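Local coordinates for uncharacterized ATP-binding protein MJ1010 (Methanocaldococcus jannaschii DSM 2661, PDB 3BJO), which is of unknown function but possibly binds ATP, and is represented here by its C-terminal domain, whose family belongs to the helix-turn-helix clan, at residues A[13-18]-A[96-101]. Numbering follows the deposited sequence.
Sequences MDEISK and WNAIKR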
loop_
_atom_site.group_PDB
_atom_site.type_symbol
_atom_site.label_atom_id
_atom_site.label_comp_id
_atom_site.label_asym_id
_atom_site.label_seq_id
_atom_site.Cartn_x
_atom_site.Cartn_y
_atom_site.Cartn_z
HETATM N N MSE A 13 10.039 11.395 3.337
HETATM C CA MSE A 13 11.112 10.817 2.515
HETATM C C MSE A 13 11.432 9.381 2.909
HETATM O O MSE A 13 11.602 8.506 2.050
HETATM C CB MSE A 13 12.396 11.660 2.598
HETATM C CG MSE A 13 12.320 13.063 2.003
HETATM SE SE MSE A 13 11.419 13.188 0.200
HETATM C CE MSE A 13 12.604 12.016 -0.851
ATOM N N ASP A 14 11.551 9.132 4.205
ATOM C CA ASP A 14 11.750 7.785 4.697
ATOM C C ASP A 14 10.685 6.826 4.165
ATOM O O ASP A 14 11.011 5.708 3.812
ATOM C CB ASP A 14 11.713 7.789 6.237
ATOM C CG ASP A 14 11.919 6.411 6.844
ATOM O OD1 ASP A 14 13.053 5.865 6.707
ATOM O OD2 ASP A 14 10.954 5.911 7.508
ATOM N N GLU A 15 9.415 7.245 4.144
ATOM C CA GLU A 15 8.350 6.343 3.794
ATOM C C GLU A 15 8.392 6.131 2.299
ATOM O O GLU A 15 8.045 5.082 1.844
ATOM C CB GLU A 15 6.967 6.865 4.199
ATOM C CG GLU A 15 5.755 5.994 3.627
ATOM C CD GLU A 15 5.887 4.483 3.909
ATOM O OE1 GLU A 15 6.476 4.114 4.954
ATOM O OE2 GLU A 15 5.451 3.663 3.069
ATOM N N ILE A 16 8.830 7.137 1.545
ATOM C CA ILE A 16 9.088 6.976 0.126
ATOM C C ILE A 16 10.154 5.905 -0.154
ATOM O O ILE A 16 9.955 5.060 -1.039
ATOM C CB ILE A 16 9.422 8.341 -0.595
ATOM C CG1 ILE A 16 8.135 9.177 -0.755
ATOM C CG2 ILE A 16 10.063 8.102 -2.006
ATOM C CD1 ILE A 16 8.337 10.601 -1.216
ATOM N N SER A 17 11.267 5.926 0.575
ATOM C CA SER A 17 12.289 4.907 0.417
ATOM C C SER A 17 11.711 3.556 0.767
ATOM O O SER A 17 11.986 2.569 0.098
ATOM C CB SER A 17 13.503 5.148 1.341
ATOM O OG SER A 17 13.943 6.478 1.184
ATOM N N LYS A 18 10.918 3.505 1.823
ATOM C CA LYS A 18 10.330 2.249 2.251
ATOM C C LYS A 18 9.380 1.671 1.200
ATOM O O LYS A 18 9.382 0.475 0.920
ATOM C CB LYS A 18 9.601 2.433 3.595
ATOM C CG LYS A 18 10.543 2.297 4.788
ATOM C CD LYS A 18 9.882 2.670 6.134
ATOM C CE LYS A 18 10.989 2.673 7.204
ATOM N NZ LYS A 18 10.729 3.499 8.451
ATOM N N TRP A 96 0.209 7.368 2.145
ATOM C CA TRP A 96 -0.518 8.036 1.046
ATOM C C TRP A 96 0.369 8.909 0.174
ATOM O O TRP A 96 0.371 8.804 -1.072
ATOM C CB TRP A 96 -1.701 8.857 1.582
ATOM C CG TRP A 96 -2.725 9.216 0.532
ATOM C CD1 TRP A 96 -3.207 8.411 -0.483
ATOM C CD2 TRP A 96 -3.410 10.463 0.406
ATOM N NE1 TRP A 96 -4.145 9.099 -1.238
ATOM C CE2 TRP A 96 -4.291 10.353 -0.720
ATOM C CE3 TRP A 96 -3.371 11.669 1.132
ATOM C CZ2 TRP A 96 -5.139 11.405 -1.126
ATOM C CZ3 TRP A 96 -4.187 12.724 0.709
ATOM C CH2 TRP A 96 -5.060 12.584 -0.410
ATOM N N ASN A 97 1.106 9.810 0.828
ATOM C CA ASN A 97 1.996 10.681 0.106
ATOM C C ASN A 97 2.982 9.860 -0.738
ATOM O O ASN A 97 3.247 10.186 -1.885
ATOM C CB ASN A 97 2.773 11.579 1.065
ATOM C CG ASN A 97 3.723 12.501 0.324
ATOM O OD1 ASN A 97 3.286 13.401 -0.415
ATOM N ND2 ASN A 97 5.039 12.214 0.436
ATOM N N ALA A 98 3.560 8.813 -0.157
ATOM C CA ALA A 98 4.530 8.001 -0.894
ATOM C C ALA A 98 3.885 7.393 -2.173
ATOM O O ALA A 98 4.442 7.458 -3.287
ATOM C CB ALA A 98 5.083 6.941 0.043
ATOM N N ILE A 99 2.696 6.812 -2.040
ATOM C CA ILE A 99 1.991 6.313 -3.214
ATOM C C ILE A 99 1.866 7.394 -4.328
ATOM O O ILE A 99 2.139 7.145 -5.524
ATOM C CB ILE A 99 0.575 5.769 -2.839
ATOM C CG1 ILE A 99 0.695 4.489 -2.009
ATOM C CG2 ILE A 99 -0.318 5.561 -4.114
ATOM C CD1 ILE A 99 -0.605 4.162 -1.216
ATOM N N LYS A 100 1.450 8.589 -3.935
ATOM C CA LYS A 100 1.225 9.696 -4.878
ATOM C C LYS A 100 2.544 10.188 -5.519
ATOM O O LYS A 100 2.554 10.682 -6.642
ATOM C CB LYS A 100 0.560 10.880 -4.154
ATOM C CG LYS A 100 -0.844 10.593 -3.559
ATOM C CD LYS A 100 -1.334 11.750 -2.651
ATOM C CE LYS A 100 -2.071 12.821 -3.443
ATOM N NZ LYS A 100 -2.952 13.680 -2.576
ATOM N N ARG A 101 3.639 10.074 -4.776
ATOM C CA ARG A 101 4.948 10.491 -5.275
ATOM C C ARG A 101 5.624 9.425 -6.132
ATOM O O ARG A 101 6.385 9.747 -7.011
ATOM C CB ARG A 101 5.873 10.836 -4.105
ATOM C CG ARG A 101 6.168 12.322 -3.938
ATOM C CD ARG A 101 5.033 13.092 -3.330
ATOM N NE ARG A 101 4.106 13.605 -4.334
ATOM C CZ ARG A 101 2.863 14.051 -4.081
ATOM N NH1 ARG A 101 2.107 14.492 -5.089
ATOM N NH2 ARG A 101 2.354 14.036 -2.837
#
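Ile-16 lies against Ala-98 where the long N-terminal helix 3-24 meets the last helix, 93-102, of a small alpha-beta domain whose family is placed in the helix-turn-helix clan. The axes of segments 13-18 and 96-101 cross at -62° and approach to 8.6 Å. A methyl side chain suits the meeting point because a larger group pointing toward the other helix would hold the backbones apart; the closest CA pair is Ile-16 and Ala-98, at 4.8 Å. From CB of Ile-16, the CG1 branch stands anti to its own carbonyl carbon (chi1 -74°), and CG1 rests 3.8 Å from Ala-98 CA, with Ala-98 CB only slightly farther. With chi2 extended at 170°, CD1 reaches on past Ala-98 to the next turn, where it meets Arg-101 CB at 3.8 Å and touches Arg-101 CG. The tip also approaches Asn-97 ND2 at 4.0 Å, a loose van der Waals contact between a methyl and the amide nitrogen. An alanine in place of Ile-16 would probably leave a gap beside Ala-98 and deprive the aliphatic base of Arg-101 of its apolar neighbour. Glu-15 serves the other flank through its hydrocarbon part: CG, anti to the backbone N, packs 3.8 Å from Ala-98 CB, while the same side chain also touches Leu-94 and Val-95. No hydrogen bond joins the two segments, so apolar contact carries the junction between them. Leu-12 and Leu-19 of the long helix extend it, touched by Asn-97 and Ala-98 respectively. Arginine suits the solvent-facing margin of the junction, offering methylenes to Ile-16 and turning its charged end away through bends at chi2 and chi3. There Arg-101 NH2 donates to Asn-97 OD1 at 2.7 Å, the oxygen lying almost in the guanidinium plane.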